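Local coordinates for tail protein, 43 kDa (Neisseria meningitidis MC58, PDB 3D37) that is of unknown function but probably forms part of the baseplate hub of a phage-like tail, at residues P185-W191 against L299-D305; E201-W207 against G277-T283; F314-R320 against T331-E337. One frame throughout, in Å; residues are numbered along the deposited sequence.

Contact 1. Residues P185-W191 against L299-D305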
loop_
_atom_site.group_PDB
_atom_site.type_symbol
_atom_site.label_atom_id
_atom_site.label_comp_id
_atom_site.label_asym_id
_atom_site.label_seq_id
_atom_site.Cartn_x
_atom_site.Cartn_y
_atom_site.Cartn_z
ATOM N N PRO A 185 -32.524 18.046 -22.140
ATOM C CA PRO A 185 -31.587 17.355 -21.236
ATOM C C PRO A 185 -32.350 16.677 -20.103
ATOM O O PRO A 185 -33.347 17.209 -19.665
ATOM C CB PRO A 185 -30.703 18.487 -20.712
ATOM C CG PRO A 185 -30.833 19.586 -21.744
ATOM C CD PRO A 185 -32.203 19.479 -22.300
ATOM N N VAL A 186 -31.873 15.537 -19.602
ATOM C CA VAL A 186 -32.655 14.769 -18.636
ATOM C C VAL A 186 -32.335 15.138 -17.238
ATOM O O VAL A 186 -33.055 14.728 -16.330
ATOM C CB VAL A 186 -32.463 13.241 -18.756
ATOM C CG1 VAL A 186 -33.028 12.789 -20.085
ATOM C CG2 VAL A 186 -31.000 12.878 -18.524
ATOM N N ALA A 187 -31.247 15.883 -17.065
ATOM C CA ALA A 187 -30.695 16.178 -15.769
ATOM C C ALA A 187 -29.756 17.372 -15.899
ATOM O O ALA A 187 -29.234 17.642 -16.981
ATOM C CB ALA A 187 -29.937 14.964 -15.229
ATOM N N THR A 188 -29.612 18.092 -14.789
ATOM C CA THR A 188 -28.612 19.097 -14.572
ATOM C C THR A 188 -27.719 18.642 -13.436
ATOM O O THR A 188 -28.164 18.414 -12.294
ATOM C CB THR A 188 -29.207 20.440 -14.223
ATOM O OG1 THR A 188 -29.946 20.909 -15.352
ATOM C CG2 THR A 188 -28.107 21.429 -13.880
ATOM N N LEU A 189 -26.443 18.467 -13.763
ATOM C CA LEU A 189 -25.456 18.081 -12.773
ATOM C C LEU A 189 -24.555 19.277 -12.517
ATOM O O LEU A 189 -24.240 20.032 -13.421
ATOM C CB LEU A 189 -24.655 16.923 -13.273
ATOM C CG LEU A 189 -25.411 15.634 -13.587
ATOM C CD1 LEU A 189 -24.429 14.656 -14.182
ATOM C CD2 LEU A 189 -26.095 15.032 -12.368
ATOM N N CYS A 190 -24.152 19.459 -11.276
ATOM C CA CYS A 190 -23.298 20.585 -10.934
ATOM C C CYS A 190 -22.221 20.194 -9.937
ATOM O O CYS A 190 -22.335 19.210 -9.194
ATOM C CB CYS A 190 -24.122 21.818 -10.460
ATOM S SG CYS A 190 -25.008 21.687 -8.859
ATOM N N TRP A 191 -21.130 20.946 -10.016
ATOM C CA TRP A 191 -19.958 20.770 -9.180
ATOM C C TRP A 191 -19.862 21.944 -8.244
ATOM O O TRP A 191 -19.920 23.090 -8.683
ATOM C CB TRP A 191 -18.674 20.749 -10.004
ATOM C CG TRP A 191 -17.496 20.860 -9.139
ATOM C CD1 TRP A 191 -16.892 22.007 -8.715
ATOM C CD2 TRP A 191 -16.811 19.782 -8.500
ATOM N NE1 TRP A 191 -15.870 21.707 -7.853
ATOM C CE2 TRP A 191 -15.789 20.345 -7.714
ATOM C CE3 TRP A 191 -16.977 18.403 -8.499
ATOM C CZ2 TRP A 191 -14.914 19.565 -6.966
ATOM C CZ3 TRP A 191 -16.102 17.620 -7.778
ATOM C CH2 TRP A 191 -15.089 18.197 -7.011
ATOM N N LEU A 299 -28.729 10.121 -23.865
ATOM C CA LEU A 299 -29.181 11.244 -23.035
ATOM C C LEU A 299 -28.299 12.494 -23.176
ATOM O O LEU A 299 -27.106 12.413 -23.507
ATOM C CB LEU A 299 -29.259 10.837 -21.566
ATOM C CG LEU A 299 -30.133 9.635 -21.258
ATOM C CD1 LEU A 299 -30.047 9.274 -19.832
ATOM C CD2 LEU A 299 -31.623 9.969 -21.715
ATOM N N ARG A 300 -28.914 13.654 -22.976
ATOM C CA ARG A 300 -28.185 14.925 -22.924
ATOM C C ARG A 300 -28.251 15.412 -21.493
ATOM O O ARG A 300 -29.250 15.186 -20.814
ATOM C CB ARG A 300 -28.740 15.920 -23.921
ATOM C CG ARG A 300 -28.468 15.458 -25.349
ATOM C CD ARG A 300 -29.282 16.163 -26.347
ATOM N NE ARG A 300 -28.923 17.565 -26.565
ATOM C CZ ARG A 300 -29.672 18.606 -26.235
ATOM N NH1 ARG A 300 -30.846 18.447 -25.632
ATOM N NH2 ARG A 300 -29.242 19.833 -26.507
ATOM N N VAL A 301 -27.140 15.989 -21.018
ATOM C CA VAL A 301 -26.950 16.355 -19.644
ATOM C C VAL A 301 -26.452 17.806 -19.577
ATOM O O VAL A 301 -25.458 18.190 -20.240
ATOM C CB VAL A 301 -25.948 15.382 -18.895
ATOM C CG1 VAL A 301 -25.892 15.745 -17.424
ATOM C CG2 VAL A 301 -26.351 13.910 -19.066
ATOM N N HIS A 302 -27.196 18.633 -18.847
ATOM C CA HIS A 302 -26.771 19.989 -18.588
ATOM C C HIS A 302 -25.771 19.969 -17.439
ATOM O O HIS A 302 -26.042 19.418 -16.351
ATOM C CB HIS A 302 -28.000 20.862 -18.268
ATOM C CG HIS A 302 -27.672 22.282 -17.960
ATOM N ND1 HIS A 302 -28.415 23.038 -17.086
ATOM C CD2 HIS A 302 -26.698 23.095 -18.427
ATOM C CE1 HIS A 302 -27.929 24.266 -17.046
ATOM N NE2 HIS A 302 -26.886 24.326 -17.852
ATOM N N VAL A 303 -24.581 20.500 -17.676
ATOM C CA VAL A 303 -23.529 20.529 -16.636
ATOM C C VAL A 303 -23.174 21.949 -16.234
ATOM O O VAL A 303 -22.941 22.798 -17.104
ATOM C CB VAL A 303 -22.231 19.784 -17.108
ATOM C CG1 VAL A 303 -21.098 19.847 -16.033
ATOM C CG2 VAL A 303 -22.546 18.326 -17.474
ATOM N N ILE A 304 -23.139 22.193 -14.913
ATOM C CA ILE A 304 -22.680 23.475 -14.358
ATOM C C ILE A 304 -21.479 23.300 -13.417
ATOM O O ILE A 304 -21.498 22.525 -12.451
ATOM C CB ILE A 304 -23.819 24.295 -13.671
ATOM C CG1 ILE A 304 -24.996 24.467 -14.622
ATOM C CG2 ILE A 304 -23.310 25.710 -13.197
ATOM C CD1 ILE A 304 -26.285 24.865 -13.881
ATOM N N ASP A 305 -20.414 24.012 -13.731
ATOM C CA ASP A 305 -19.273 24.113 -12.829
ATOM C C ASP A 305 -18.885 25.581 -12.802
ATOM O O ASP A 305 -18.193 26.052 -13.691
ATOM C CB ASP A 305 -18.124 23.248 -13.344
ATOM C CG ASP A 305 -16.946 23.218 -12.414
ATOM O OD1 ASP A 305 -16.831 24.115 -11.544
ATOM O OD2 ASP A 305 -16.152 22.242 -12.510
#
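Strands 187-191 and 300-305 run side by side in parallel, 4.6 Å apart at closest with their directions 23° apart, and His302 and Ile304 are gripped through both N and O: Ala187 O takes His302 N, His302 O takes Leu189 N, Leu189 O takes Ile304 N (2.8 Å), and Ile304 O takes Trp191 N. Ahead of these, Val186 N reaches Arg300 O, while Val186 CG1 meets Leu299 CD2 at 3.5 Å, the two side chains crossing at about a right angle. On one face the imidazole of His302, set opposite its backbone N (chi1 179°), lies alongside Thr188, whose OG1 comes to the ring edge to share a hydrogen bond with His302 ND1 at 3.1 Å. NE2 is held by Asp311, so bonds at both nitrogens fix the ring's rotation. Next to them Cys190 packs its CB on Ile304 CB; its SG is tied to Cys198 in a disulfide. The other face is apolar here: Leu189 CD1 touches Val301 CG1 at 3.7 Å. At the end of the ladder the Asp305 carboxylate runs beside Trp191, with OD1 3.5 Å from Trp191 CD1 and the planes 35° apart. Lys80 of the second subunit pairs with Asp305 OD2 and also meets the indole in a cation-pi contact, so this acid and ring together offer a site suited to a neighbour's positive charge.

Contact 2. Residues E201-W207 against G277-T283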
loop_
_atom_site.group_PDB
_atom_site.type_symbol
_atom_site.label_atom_id
_atom_site.label_comp_id
_atom_site.label_asym_id
_atom_site.label_seq_id
_atom_site.Cartn_x
_atom_site.Cartn_y
_atom_site.Cartn_z
ATOM N N GLU A 201 -19.244 13.968 -8.001
ATOM C CA GLU A 201 -18.176 13.479 -7.129
ATOM C C GLU A 201 -16.751 13.643 -7.717
ATOM O O GLU A 201 -15.789 13.871 -6.996
ATOM C CB GLU A 201 -18.387 12.012 -6.836
ATOM C CG GLU A 201 -19.644 11.739 -6.044
ATOM C CD GLU A 201 -19.778 10.243 -5.759
ATOM O OE1 GLU A 201 -19.003 9.453 -6.364
ATOM O OE2 GLU A 201 -20.636 9.859 -4.940
ATOM N N ARG A 202 -16.673 13.605 -9.044
ATOM C CA ARG A 202 -15.441 13.653 -9.724
ATOM C C ARG A 202 -15.709 14.160 -11.163
ATOM O O ARG A 202 -16.714 13.796 -11.832
ATOM C CB ARG A 202 -14.837 12.258 -9.520
ATOM C CG ARG A 202 -13.938 11.816 -10.469
ATOM C CD ARG A 202 -12.896 10.815 -9.932
ATOM N NE ARG A 202 -11.728 11.313 -10.616
ATOM C CZ ARG A 202 -10.661 11.855 -10.042
ATOM N NH1 ARG A 202 -10.521 11.829 -8.729
ATOM N NH2 ARG A 202 -9.714 12.383 -10.828
ATOM N N MET A 203 -14.881 15.103 -11.592
ATOM C CA MET A 203 -14.960 15.700 -12.931
ATOM C C MET A 203 -13.562 15.607 -13.575
ATOM O O MET A 203 -12.581 16.058 -12.960
ATOM C CB MET A 203 -15.427 17.149 -12.821
ATOM C CG MET A 203 -15.676 17.810 -14.173
ATOM S SD MET A 203 -16.786 19.244 -14.008
ATOM C CE MET A 203 -18.320 18.441 -13.741
ATOM N N ASP A 204 -13.460 14.931 -14.728
ATOM C CA ASP A 204 -12.219 14.837 -15.496
ATOM C C ASP A 204 -12.427 15.349 -16.928
ATOM O O ASP A 204 -13.330 14.901 -17.616
ATOM C CB ASP A 204 -11.683 13.401 -15.514
ATOM C CG ASP A 204 -11.214 12.929 -14.152
ATOM O OD1 ASP A 204 -10.763 13.732 -13.286
ATOM O OD2 ASP A 204 -11.365 11.727 -13.902
ATOM N N ILE A 205 -11.635 16.319 -17.343
ATOM C CA ILE A 205 -11.685 16.834 -18.686
ATOM C C ILE A 205 -10.360 16.530 -19.416
ATOM O O ILE A 205 -9.275 16.668 -18.844
ATOM C CB ILE A 205 -11.958 18.340 -18.689
ATOM C CG1 ILE A 205 -13.077 18.660 -17.677
ATOM C CG2 ILE A 205 -12.178 18.839 -20.091
ATOM C CD1 ILE A 205 -13.789 19.931 -17.938
ATOM N N GLU A 206 -10.485 16.065 -20.653
ATOM C CA GLU A 206 -9.363 15.787 -21.510
ATOM C C GLU A 206 -9.498 16.427 -22.858
ATOM O O GLU A 206 -10.525 16.269 -23.539
ATOM C CB GLU A 206 -9.240 14.306 -21.782
ATOM C CG GLU A 206 -9.223 13.431 -20.561
ATOM C CD GLU A 206 -9.176 11.983 -20.989
ATOM O OE1 GLU A 206 -8.060 11.588 -21.424
ATOM O OE2 GLU A 206 -10.249 11.277 -20.977
ATOM N N TRP A 207 -8.438 17.122 -23.248
ATOM C CA TRP A 207 -8.324 17.706 -24.541
ATOM C C TRP A 207 -7.097 17.096 -25.211
ATOM O O TRP A 207 -6.009 16.983 -24.609
ATOM C CB TRP A 207 -8.059 19.183 -24.454
ATOM C CG TRP A 207 -9.041 20.041 -23.806
ATOM C CD1 TRP A 207 -10.003 20.813 -24.432
ATOM C CD2 TRP A 207 -9.120 20.342 -22.426
ATOM N NE1 TRP A 207 -10.682 21.555 -23.490
ATOM C CE2 TRP A 207 -10.159 21.284 -22.258
ATOM C CE3 TRP A 207 -8.432 19.894 -21.302
ATOM C CZ2 TRP A 207 -10.515 21.780 -21.016
ATOM C CZ3 TRP A 207 -8.783 20.389 -20.069
ATOM C CH2 TRP A 207 -9.819 21.327 -19.934
ATOM N N GLY A 277 -11.249 14.793 -29.759
ATOM C CA GLY A 277 -10.459 15.824 -29.166
ATOM C C GLY A 277 -10.895 16.300 -27.806
ATOM O O GLY A 277 -10.115 16.976 -27.130
ATOM N N PHE A 278 -12.113 15.950 -27.367
ATOM C CA PHE A 278 -12.605 16.467 -26.071
ATOM C C PHE A 278 -13.478 15.412 -25.401
ATOM O O PHE A 278 -14.376 14.861 -26.036
ATOM C CB PHE A 278 -13.378 17.798 -26.249
ATOM C CG PHE A 278 -14.053 18.279 -24.991
ATOM C CD1 PHE A 278 -13.408 19.119 -24.117
ATOM C CD2 PHE A 278 -15.343 17.878 -24.696
ATOM C CE1 PHE A 278 -13.994 19.556 -22.999
ATOM C CE2 PHE A 278 -15.948 18.307 -23.564
ATOM C CZ PHE A 278 -15.279 19.144 -22.705
ATOM N N THR A 279 -13.193 15.137 -24.131
ATOM C CA THR A 279 -14.052 14.261 -23.308
ATOM C C THR A 279 -14.204 14.880 -21.926
ATOM O O THR A 279 -13.222 15.294 -21.321
ATOM C CB THR A 279 -13.456 12.816 -23.134
ATOM O OG1 THR A 279 -12.996 12.355 -24.408
ATOM C CG2 THR A 279 -14.531 11.844 -22.551
ATOM N N LEU A 280 -15.447 14.945 -21.458
ATOM C CA LEU A 280 -15.803 15.295 -20.090
ATOM C C LEU A 280 -16.324 14.036 -19.427
ATOM O O LEU A 280 -17.337 13.496 -19.866
ATOM C CB LEU A 280 -16.877 16.370 -20.109
ATOM C CG LEU A 280 -17.543 16.765 -18.782
ATOM C CD1 LEU A 280 -16.579 17.371 -17.803
ATOM C CD2 LEU A 280 -18.765 17.718 -19.109
ATOM N N THR A 281 -15.601 13.527 -18.439
ATOM C CA THR A 281 -15.999 12.335 -17.661
ATOM C C THR A 281 -16.458 12.742 -16.262
ATOM O O THR A 281 -15.681 13.262 -15.451
ATOM C CB THR A 281 -14.847 11.272 -17.599
ATOM O OG1 THR A 281 -14.352 11.048 -18.922
ATOM C CG2 THR A 281 -15.323 9.977 -17.075
ATOM N N ILE A 282 -17.758 12.585 -15.997
ATOM C CA ILE A 282 -18.309 12.909 -14.684
ATOM C C ILE A 282 -18.659 11.643 -13.923
ATOM O O ILE A 282 -19.275 10.723 -14.456
ATOM C CB ILE A 282 -19.550 13.808 -14.847
ATOM C CG1 ILE A 282 -19.100 15.179 -15.348
ATOM C CG2 ILE A 282 -20.384 13.857 -13.516
ATOM C CD1 ILE A 282 -20.197 16.115 -15.727
ATOM N N THR A 283 -18.276 11.587 -12.660
ATOM C CA THR A 283 -18.682 10.511 -11.811
ATOM C C THR A 283 -19.738 11.019 -10.769
ATOM O O THR A 283 -19.521 12.081 -10.144
ATOM C CB THR A 283 -17.446 9.884 -11.119
ATOM O OG1 THR A 283 -16.476 9.512 -12.132
ATOM C CG2 THR A 283 -17.864 8.657 -10.325
HETATM O O HOH W 1 -12.514 12.798 -19.612
HETATM O O HOH W 2 -10.527 13.474 -25.401
#
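Phe278 turns a ring edge toward the face of the Trp207 five-membered ring, an edge-to-face pair with centroids 5.3 Å apart and planes at 66°. CG of Phe278 stands anti to its own backbone N (chi1 173°), which brings the ring back toward strand 202-207, and its CE1 also meets Ile205 CG2 at 3.5 Å. That methyl in turn lies over one face of the indole, offset toward the rim. Farther along the same face, Leu280 CD1 touches both Ile205 CG1 and Met203 CG, and the Met203 chain bends at its last torsion (chi3 -74°) to lay CE against Ile282 CD1 at 3.6 Å. The opposite face is polar. Arg202 and Asp204, two apart on one strand, form a salt bridge, NH2 to OD1 at 3.0 Å, while Asp204 OD2 lies in the guanidinium plane at its edge. One water bonds to Thr281 OG1 at 2.6 Å and lies within hydrogen-bonding distance of Asp204 O and Glu206 OE2; a second rests on Thr279 OG1, which Lys336 also holds.

An antiparallel ladder sets all of this in register: Asp204 with Thr281 and Glu206 with Thr279 are hydrogen-bonded pairs. At its start Glu201 and Arg202 both face Thr283, a classic beta bulge in which Thr283 O takes Glu201 N at 2.9 Å and Arg202 N only weakly. On one flank strand 278-285 bonds to strand 330-337, through Leu280 with Leu335 and Ile282 with Leu333. On the other, residues 202-207 pair antiparallel with a strand of the second subunit, so the sheet continues across the interface; the apolar face, meanwhile, packs on strands 300-305 and 310-324.

Contact 3. Residues F314-R320 against T331-E337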
loop_
_atom_site.group_PDB
_atom_site.type_symbol
_atom_site.label_atom_id
_atom_site.label_comp_id
_atom_site.label_asym_id
_atom_site.label_seq_id
_atom_site.Cartn_x
_atom_site.Cartn_y
_atom_site.Cartn_z
ATOM N N PHE A 314 -24.165 18.662 -22.747
ATOM C CA PHE A 314 -23.310 17.645 -23.306
ATOM C C PHE A 314 -24.140 16.395 -23.616
ATOM O O PHE A 314 -25.208 16.152 -23.020
ATOM C CB PHE A 314 -22.149 17.309 -22.358
ATOM C CG PHE A 314 -21.271 18.483 -22.044
ATOM C CD1 PHE A 314 -20.193 18.801 -22.854
ATOM C CD2 PHE A 314 -21.546 19.295 -20.952
ATOM C CE1 PHE A 314 -19.390 19.917 -22.581
ATOM C CE2 PHE A 314 -20.771 20.422 -20.672
ATOM C CZ PHE A 314 -19.668 20.726 -21.484
ATOM N N PHE A 315 -23.608 15.639 -24.571
ATOM C CA PHE A 315 -24.187 14.409 -25.082
ATOM C C PHE A 315 -23.485 13.181 -24.483
ATOM O O PHE A 315 -22.241 13.066 -24.489
ATOM C CB PHE A 315 -24.052 14.369 -26.581
ATOM C CG PHE A 315 -24.654 13.150 -27.194
ATOM C CD1 PHE A 315 -26.028 12.969 -27.166
ATOM C CD2 PHE A 315 -23.849 12.162 -27.788
ATOM C CE1 PHE A 315 -26.610 11.814 -27.722
ATOM C CE2 PHE A 315 -24.422 11.001 -28.344
ATOM C CZ PHE A 315 -25.807 10.828 -28.312
ATOM N N LEU A 316 -24.282 12.302 -23.904
ATOM C CA LEU A 316 -23.769 11.134 -23.219
ATOM C C LEU A 316 -23.491 9.981 -24.190
ATOM O O LEU A 316 -24.382 9.388 -24.738
ATOM C CB LEU A 316 -24.696 10.703 -22.080
ATOM C CG LEU A 316 -24.257 9.552 -21.186
ATOM C CD1 LEU A 316 -23.007 9.969 -20.360
ATOM C CD2 LEU A 316 -25.444 9.113 -20.247
ATOM N N MET A 317 -22.225 9.673 -24.354
ATOM C CA MET A 317 -21.777 8.757 -25.427
ATOM C C MET A 317 -21.477 7.395 -24.837
ATOM O O MET A 317 -21.491 6.404 -25.523
ATOM C CB MET A 317 -20.513 9.386 -26.089
ATOM C CG MET A 317 -19.982 8.716 -27.285
ATOM S SD MET A 317 -20.893 8.957 -28.868
ATOM C CE MET A 317 -20.405 10.711 -29.015
ATOM N N GLY A 318 -21.137 7.379 -23.558
ATOM C CA GLY A 318 -20.765 6.186 -22.825
ATOM C C GLY A 318 -21.071 6.303 -21.355
ATOM O O GLY A 318 -21.103 7.403 -20.799
ATOM N N ARG A 319 -21.403 5.170 -20.735
ATOM C CA ARG A 319 -21.663 5.155 -19.342
ATOM C C ARG A 319 -21.377 3.833 -18.680
ATOM O O ARG A 319 -21.623 2.772 -19.232
ATOM C CB ARG A 319 -23.081 5.655 -19.009
ATOM C CG ARG A 319 -24.168 4.732 -19.216
ATOM C CD ARG A 319 -24.481 3.822 -17.995
ATOM N NE ARG A 319 -25.480 2.942 -18.543
ATOM C CZ ARG A 319 -25.308 1.769 -19.134
ATOM N NH1 ARG A 319 -24.164 1.139 -19.194
ATOM N NH2 ARG A 319 -26.362 1.203 -19.650
ATOM N N ARG A 320 -20.866 3.935 -17.466
ATOM C CA ARG A 320 -20.468 2.768 -16.699
ATOM C C ARG A 320 -21.090 2.798 -15.309
ATOM O O ARG A 320 -20.785 3.659 -14.506
ATOM C CB ARG A 320 -18.938 2.750 -16.709
ATOM C CG ARG A 320 -18.149 1.639 -16.037
ATOM C CD ARG A 320 -16.645 2.008 -16.271
ATOM N NE ARG A 320 -15.838 1.337 -15.311
ATOM C CZ ARG A 320 -14.713 1.803 -14.742
ATOM N NH1 ARG A 320 -14.155 2.988 -15.075
ATOM N NH2 ARG A 320 -14.152 1.048 -13.788
ATOM N N THR A 331 -21.954 5.979 -11.147
ATOM C CA THR A 331 -22.011 5.960 -12.562
ATOM C C THR A 331 -20.917 6.902 -13.088
ATOM O O THR A 331 -20.796 8.069 -12.664
ATOM C CB THR A 331 -23.444 6.294 -13.167
ATOM O OG1 THR A 331 -24.453 5.598 -12.419
ATOM C CG2 THR A 331 -23.526 5.876 -14.697
ATOM N N GLU A 332 -20.121 6.371 -14.015
ATOM C CA GLU A 332 -19.253 7.218 -14.846
ATOM C C GLU A 332 -19.956 7.580 -16.089
ATOM O O GLU A 332 -20.517 6.708 -16.833
ATOM C CB GLU A 332 -17.957 6.453 -15.136
ATOM C CG GLU A 332 -17.082 7.056 -16.225
ATOM C CD GLU A 332 -15.867 6.120 -16.532
ATOM O OE1 GLU A 332 -15.158 5.834 -15.525
ATOM O OE2 GLU A 332 -15.695 5.714 -17.735
ATOM N N LEU A 333 -19.968 8.874 -16.348
ATOM C CA LEU A 333 -20.671 9.460 -17.482
ATOM C C LEU A 333 -19.644 10.064 -18.450
ATOM O O LEU A 333 -18.925 11.001 -18.083
ATOM C CB LEU A 333 -21.677 10.517 -17.010
ATOM C CG LEU A 333 -22.679 10.117 -15.888
ATOM C CD1 LEU A 333 -23.368 11.380 -15.380
ATOM C CD2 LEU A 333 -23.678 9.072 -16.395
ATOM N N ARG A 334 -19.511 9.470 -19.629
ATOM C CA ARG A 334 -18.535 9.927 -20.630
ATOM C C ARG A 334 -19.282 10.819 -21.592
ATOM O O ARG A 334 -20.039 10.370 -22.421
ATOM C CB ARG A 334 -17.857 8.751 -21.351
ATOM C CG ARG A 334 -17.154 7.845 -20.324
ATOM C CD ARG A 334 -16.221 6.816 -20.995
ATOM N NE ARG A 334 -16.960 5.833 -21.771
ATOM C CZ ARG A 334 -17.375 4.663 -21.309
ATOM N NH1 ARG A 334 -17.180 4.303 -20.039
ATOM N NH2 ARG A 334 -18.040 3.862 -22.103
ATOM N N LEU A 335 -19.061 12.109 -21.421
ATOM C CA LEU A 335 -19.795 13.158 -22.079
ATOM C C LEU A 335 -18.979 13.829 -23.191
ATOM O O LEU A 335 -17.750 14.005 -23.097
ATOM C CB LEU A 335 -20.246 14.151 -21.028
ATOM C CG LEU A 335 -21.321 13.667 -20.066
ATOM C CD1 LEU A 335 -21.334 14.497 -18.796
ATOM C CD2 LEU A 335 -22.719 13.661 -20.786
ATOM N N LYS A 336 -19.677 14.198 -24.258
ATOM C CA LYS A 336 -19.080 14.777 -25.432
ATOM C C LYS A 336 -19.781 16.067 -25.771
ATOM O O LYS A 336 -20.909 16.293 -25.337
ATOM C CB LYS A 336 -19.175 13.792 -26.615
ATOM C CG LYS A 336 -18.387 12.455 -26.393
ATOM C CD LYS A 336 -16.891 12.752 -26.572
ATOM C CE LYS A 336 -16.005 11.576 -26.699
ATOM N NZ LYS A 336 -14.614 12.031 -26.906
ATOM N N GLU A 337 -19.083 16.921 -26.528
ATOM C CA GLU A 337 -19.671 18.104 -27.114
ATOM C C GLU A 337 -21.028 17.778 -27.753
ATOM O O GLU A 337 -21.186 16.804 -28.523
ATOM C CB GLU A 337 -18.739 18.689 -28.174
ATOM C CG GLU A 337 -19.162 20.025 -28.740
ATOM C CD GLU A 337 -18.171 20.619 -29.740
ATOM O OE1 GLU A 337 -17.162 19.966 -30.107
ATOM O OE2 GLU A 337 -18.467 21.731 -30.208
#
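Leu316 and Leu335 make the tight side of this pairing: with its CA-CB-CG arm extended opposite the amide nitrogen (chi1 -176°), Leu316 sends CD1 to Leu335 CD2 at 3.7 Å and to Leu333 CB at 3.6 Å. Phe314 adds its CB against Leu335 CB, with Lys336 O in the plane of its ring at the edge. Packed against this group are Val301, Val303, Phe278 and Ile282 from two further strands. The two segments belong to the beta hairpin of strands 310-324 and 330-337, strongly twisted here, with strand directions 132° apart. Its register slips at a classic beta bulge, where Met317 and Gly318 both face Arg334; Arg334 O takes Met317 N at 3.0 Å and Gly318 N only weakly. The partly exposed side is polar. There the Arg334 guanidinium lies with one face over Gly318 C and Arg319 N, offset toward its rim, where Gly318 has no side chain in the way, and donates in its own plane from NH1 to the anti side of Glu332 OE2 at 3.1 Å. Glu332 OE1 takes Arg320 NH1 at 3.1 Å in a weak, bent bond, the guanidinium and carboxylate planes 86° apart. One glutamate thus lies between two arginines and may ease their like charges, while Asp28 and Asp30 hold Arg334 and Asp26 holds Arg320. Nearby, Met317 lays both CB and CE on Lys336 CG, CE at 3.7 Å.

Contact 3 is the most buried and lies nearest the centre of the chain; contacts 1 and 2 are partly buried, farther out, and both touch the second subunit. They share a frame of strands: 300-305 bonds to 310-324 through Val301 N and Phe314 O, and 278-285 bonds to 330-337, so the hairpin of contact 3 joins the other two. Their apolar faces meet in one core, where Val303 CG2 touches Ile282 CD1 and Leu189 CD1 touches Leu333 CD1. Contact 1 alone is parallel. Polar chemistry changes with place: a hydroxyl-imidazole pair in contact 1, ordered waters in contact 2, and an arginine-glutamate network in contact 3, facing acids of the N-terminal part.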